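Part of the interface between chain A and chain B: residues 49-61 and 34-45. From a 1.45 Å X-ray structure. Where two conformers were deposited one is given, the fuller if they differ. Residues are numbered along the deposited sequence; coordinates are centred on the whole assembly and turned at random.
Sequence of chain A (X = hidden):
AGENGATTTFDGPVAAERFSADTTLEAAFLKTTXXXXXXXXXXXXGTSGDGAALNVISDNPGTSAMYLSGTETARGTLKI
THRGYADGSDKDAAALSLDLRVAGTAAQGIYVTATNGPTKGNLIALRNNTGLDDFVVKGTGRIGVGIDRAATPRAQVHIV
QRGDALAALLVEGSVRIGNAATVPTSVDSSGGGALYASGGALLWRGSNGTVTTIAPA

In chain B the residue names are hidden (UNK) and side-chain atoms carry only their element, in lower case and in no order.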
# COMPACT_ATOMS: atom_id res chain seq x y z
N GLY A 49 10.29 -23.11 -14.70
CA GLY A 49 11.52 -22.49 -15.14
C GLY A 49 11.71 -21.05 -14.70
O GLY A 49 11.12 -20.59 -13.72
N ASP A 50 12.56 -20.33 -15.41
CA ASP A 50 12.94 -18.99 -15.04
C ASP A 50 12.36 -17.91 -15.95
O ASP A 50 12.79 -16.82 -15.90
CB ASP A 50 14.46 -18.83 -15.09
CG ASP A 50 15.18 -19.91 -14.40
OD1 ASP A 50 14.84 -20.22 -13.25
OD2 ASP A 50 16.13 -20.42 -14.99
N GLY A 51 11.40 -18.26 -16.78
CA GLY A 51 10.79 -17.32 -17.71
C GLY A 51 9.64 -16.51 -17.14
O GLY A 51 8.67 -17.05 -16.61
N ALA A 52 9.75 -15.19 -17.27
CA ALA A 52 8.65 -14.28 -16.98
C ALA A 52 7.86 -14.03 -18.26
O ALA A 52 8.24 -14.49 -19.33
CB ALA A 52 9.20 -12.96 -16.44
N ALA A 53 6.74 -13.32 -18.14
CA ALA A 53 6.01 -12.84 -19.31
C ALA A 53 6.71 -11.58 -19.83
O ALA A 53 7.06 -11.48 -21.01
CB ALA A 53 4.56 -12.55 -18.94
N LEU A 54 6.97 -10.65 -18.92
CA LEU A 54 7.50 -9.35 -19.29
C LEU A 54 8.58 -8.88 -18.34
O LEU A 54 8.41 -8.87 -17.12
CB LEU A 54 6.36 -8.34 -19.37
CG LEU A 54 6.73 -6.92 -19.80
CD1 LEU A 54 7.39 -6.92 -21.19
CD2 LEU A 54 5.51 -6.02 -19.79
N ASN A 55 9.70 -8.49 -18.94
CA ASN A 55 10.88 -8.02 -18.23
C ASN A 55 11.22 -6.61 -18.70
O ASN A 55 11.61 -6.43 -19.86
CB ASN A 55 12.03 -8.99 -18.49
CG ASN A 55 13.28 -8.63 -17.73
OD1 ASN A 55 13.23 -8.15 -16.60
ND2 ASN A 55 14.44 -8.86 -18.36
N VAL A 56 11.06 -5.61 -17.83
CA VAL A 56 11.26 -4.20 -18.18
C VAL A 56 12.39 -3.61 -17.35
O VAL A 56 12.38 -3.72 -16.12
CB VAL A 56 9.95 -3.39 -17.98
CG1 VAL A 56 10.14 -1.93 -18.36
CG2 VAL A 56 8.81 -4.02 -18.78
N ILE A 57 13.36 -2.99 -18.03
CA ILE A 57 14.56 -2.48 -17.39
C ILE A 57 14.86 -1.09 -17.93
O ILE A 57 14.80 -0.87 -19.15
CB ILE A 57 15.81 -3.34 -17.71
CG1 ILE A 57 15.54 -4.83 -17.52
CG2 ILE A 57 16.99 -2.90 -16.85
CD1 ILE A 57 15.94 -5.66 -18.72
N SER A 58 15.23 -0.17 -17.05
CA SER A 58 15.75 1.12 -17.46
C SER A 58 17.03 1.45 -16.73
O SER A 58 17.16 1.19 -15.54
CB SER A 58 14.74 2.25 -17.25
OG SER A 58 15.29 3.46 -17.75
N ASP A 59 17.97 2.04 -17.47
CA ASP A 59 19.22 2.55 -16.92
C ASP A 59 19.22 4.08 -16.85
O ASP A 59 20.24 4.69 -16.55
CB ASP A 59 20.40 2.10 -17.80
CG ASP A 59 20.57 0.59 -17.83
OD1 ASP A 59 20.09 -0.09 -16.91
OD2 ASP A 59 21.20 0.09 -18.79
N ASN A 60 18.07 4.69 -17.12
CA ASN A 60 17.98 6.15 -17.14
C ASN A 60 17.46 6.67 -15.83
O ASN A 60 16.30 6.42 -15.50
CB ASN A 60 17.04 6.63 -18.24
CG ASN A 60 16.83 8.14 -18.19
OD1 ASN A 60 17.63 8.87 -17.59
ND2 ASN A 60 15.77 8.62 -18.83
N PRO A 61 18.30 7.40 -15.07
CA PRO A 61 17.83 7.90 -13.77
C PRO A 61 16.89 9.11 -13.84
O PRO A 61 16.28 9.45 -12.82
CB PRO A 61 19.12 8.27 -13.05
CG PRO A 61 20.09 8.57 -14.12
CD PRO A 61 19.72 7.71 -15.30
N UNK B 34 8.41 -21.55 -22.80
CA UNK B 34 9.79 -21.89 -22.48
C UNK B 34 10.04 -22.02 -20.99
O UNK B 34 9.29 -21.49 -20.17
c UNK B 34 10.73 -20.81 -23.03
o UNK B 34 12.08 -21.17 -22.83
N UNK B 35 11.12 -22.71 -20.64
CA UNK B 35 11.53 -22.85 -19.24
C UNK B 35 12.74 -21.97 -18.94
O UNK B 35 13.25 -21.98 -17.82
c UNK B 35 10.63 -25.22 -18.88
o UNK B 35 12.18 -26.96 -18.41
c UNK B 35 10.98 -26.66 -18.54
o UNK B 35 10.05 -27.48 -18.40
c UNK B 35 11.85 -24.31 -18.92
N UNK B 36 13.19 -21.22 -19.94
CA UNK B 36 14.38 -20.38 -19.79
C UNK B 36 14.22 -18.95 -20.33
O UNK B 36 14.84 -18.02 -19.81
o UNK B 36 15.27 -21.31 -21.85
c UNK B 36 15.95 -22.33 -19.77
c UNK B 36 15.59 -21.03 -20.48
N UNK B 37 13.40 -18.78 -21.36
CA UNK B 37 13.23 -17.48 -22.00
C UNK B 37 12.01 -16.75 -21.48
O UNK B 37 10.96 -17.36 -21.29
o UNK B 37 14.36 -19.04 -24.94
n UNK B 37 15.39 -17.28 -23.98
c UNK B 37 14.33 -18.05 -24.20
c UNK B 37 13.05 -17.64 -23.51
N UNK B 38 12.13 -15.44 -21.27
CA UNK B 38 10.97 -14.58 -21.03
C UNK B 38 10.17 -14.50 -22.32
O UNK B 38 10.68 -14.85 -23.38
c UNK B 38 13.54 -12.42 -19.43
c UNK B 38 12.36 -13.07 -19.52
c UNK B 38 13.19 -13.41 -17.50
n UNK B 38 12.16 -13.67 -18.29
n UNK B 38 14.04 -12.65 -18.17
c UNK B 38 11.37 -13.16 -20.64
N UNK B 39 8.93 -14.00 -22.26
CA UNK B 39 8.17 -13.79 -23.48
C UNK B 39 8.56 -12.47 -24.13
O UNK B 39 8.59 -12.36 -25.37
c UNK B 39 6.68 -13.84 -23.22
N UNK B 40 8.91 -11.49 -23.32
CA UNK B 40 9.32 -10.19 -23.83
C UNK B 40 10.25 -9.46 -22.89
O UNK B 40 10.04 -9.46 -21.67
c UNK B 40 8.10 -9.33 -24.12
N UNK B 41 11.27 -8.81 -23.45
CA UNK B 41 12.12 -7.89 -22.71
C UNK B 41 12.08 -6.52 -23.37
O UNK B 41 12.26 -6.41 -24.59
o UNK B 41 13.60 -9.64 -21.88
c UNK B 41 13.58 -8.41 -22.61
c UNK B 41 14.49 -7.40 -21.93
N UNK B 42 11.84 -5.49 -22.56
CA UNK B 42 11.85 -4.10 -23.00
C UNK B 42 12.89 -3.35 -22.17
O UNK B 42 12.80 -3.33 -20.94
c UNK B 42 10.53 -1.96 -23.27
c UNK B 42 8.01 -3.63 -23.66
c UNK B 42 10.46 -3.43 -22.88
c UNK B 42 9.44 -4.18 -23.75
N UNK B 43 13.86 -2.75 -22.84
CA UNK B 43 15.07 -2.26 -22.21
C UNK B 43 15.42 -0.86 -22.71
O UNK B 43 15.63 -0.66 -23.91
c UNK B 43 20.02 -2.32 -20.76
c UNK B 43 17.65 -2.04 -20.81
c UNK B 43 18.72 -3.46 -22.39
c UNK B 43 19.94 -3.18 -21.83
c UNK B 43 17.55 -2.90 -21.90
c UNK B 43 18.87 -1.75 -20.24
o UNK B 43 21.25 -2.04 -20.19
c UNK B 43 16.22 -3.22 -22.53
N UNK B 44 15.46 0.10 -21.80
CA UNK B 44 15.96 1.44 -22.07
C UNK B 44 17.39 1.54 -21.55
O UNK B 44 17.61 1.55 -20.33
o UNK B 44 17.01 4.47 -23.31
c UNK B 44 15.69 3.91 -21.37
n UNK B 44 14.83 5.00 -23.34
c UNK B 44 15.08 2.50 -21.39
c UNK B 44 15.90 4.48 -22.76
N UNK B 45 18.35 1.60 -22.47
CA UNK B 45 19.76 1.59 -22.13
C UNK B 45 20.34 2.99 -21.99
O UNK B 45 21.47 3.15 -21.56
c UNK B 45 20.57 0.78 -23.15
O HOH W 1 9.49 -20.36 -17.76
O HOH W 2 23.13 1.45 -20.36

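Position 34 of chain B has one side-chain carbon ending in one oxygen. Its side chain touches nothing in the chain A stretch; a water joins its backbone O to Gly A51 N. The oxygen accepts from the backbone N atoms of positions 36 and 37, each at 3.1 Å: Ser B34.

Position 35 has three carbons in a row, the third carrying two oxygens: Glu B35. Its end leads away from chain A. Its backbone O accepts from Asp A50 N at 3.0 Å. A CB on Gly A49 would clash with that O.

Position 36 has one carbon bearing an oxygen and a carbon. It points away from chain A: Thr B36.

Position 37 has two carbons, the second carrying one oxygen and one nitrogen, and also points away: Asn B37. Its backbone O lies 3.6 Å from Gly A51 CA.

Position 38 has one carbon and a five-membered ring with two nitrogens. Asn A55 CB lies over one ring face, and Ala A52 N is at the edge. This is His B38. Its ND1 accepts from Ala A52 N at 3.0 Å.

Position 39 has a single carbon, 3.3 Å from Ala A53 O: Ala B39. Its N donates to Ala A52 O at 3.0 Å.

Position 40 also has one carbon, 3.9 Å from Leu A54 CD1: Ala B40.

Position 41 has one carbon carrying an oxygen and a carbon. The outer carbon is 3.9 Å from Ile A57 CD1: Thr B41.

Position 42 has four carbons, forked at the first, with one arm two carbons long. The end of that arm is 4.2 Å from Leu A54 CD1: Ile B42.

Position 43 has one carbon, then a six-carbon ring bearing an oxygen. The oxygen is 2.5 Å from Asp A59 OD2. This is Tyr B43, and its OH donates to that carboxylate.

Position 44 has three carbons, the third carrying one oxygen and one nitrogen. The second carbon is 3.7 Å from Ser A58 OG: Gln B44.

Position 45 has one carbon, pointing away: Ala B45. A water joins its O to Asp A59 OD2.

The contact is a parallel strand pairing. Asn A55 N donates to Ala B40 O at 2.9 Å, and Ile B42 N to Asn A55 O at 2.9 Å. The alternation continues through Ile A57 and Gln B44 to Asp A59. Leu A54, Val A56, Ala B40 and Ile B42 share one face; Asn A55, Ile A57, Thr B41 and Tyr B43 the other.

Chain B, residues 34-45: SETNHAATIYQA
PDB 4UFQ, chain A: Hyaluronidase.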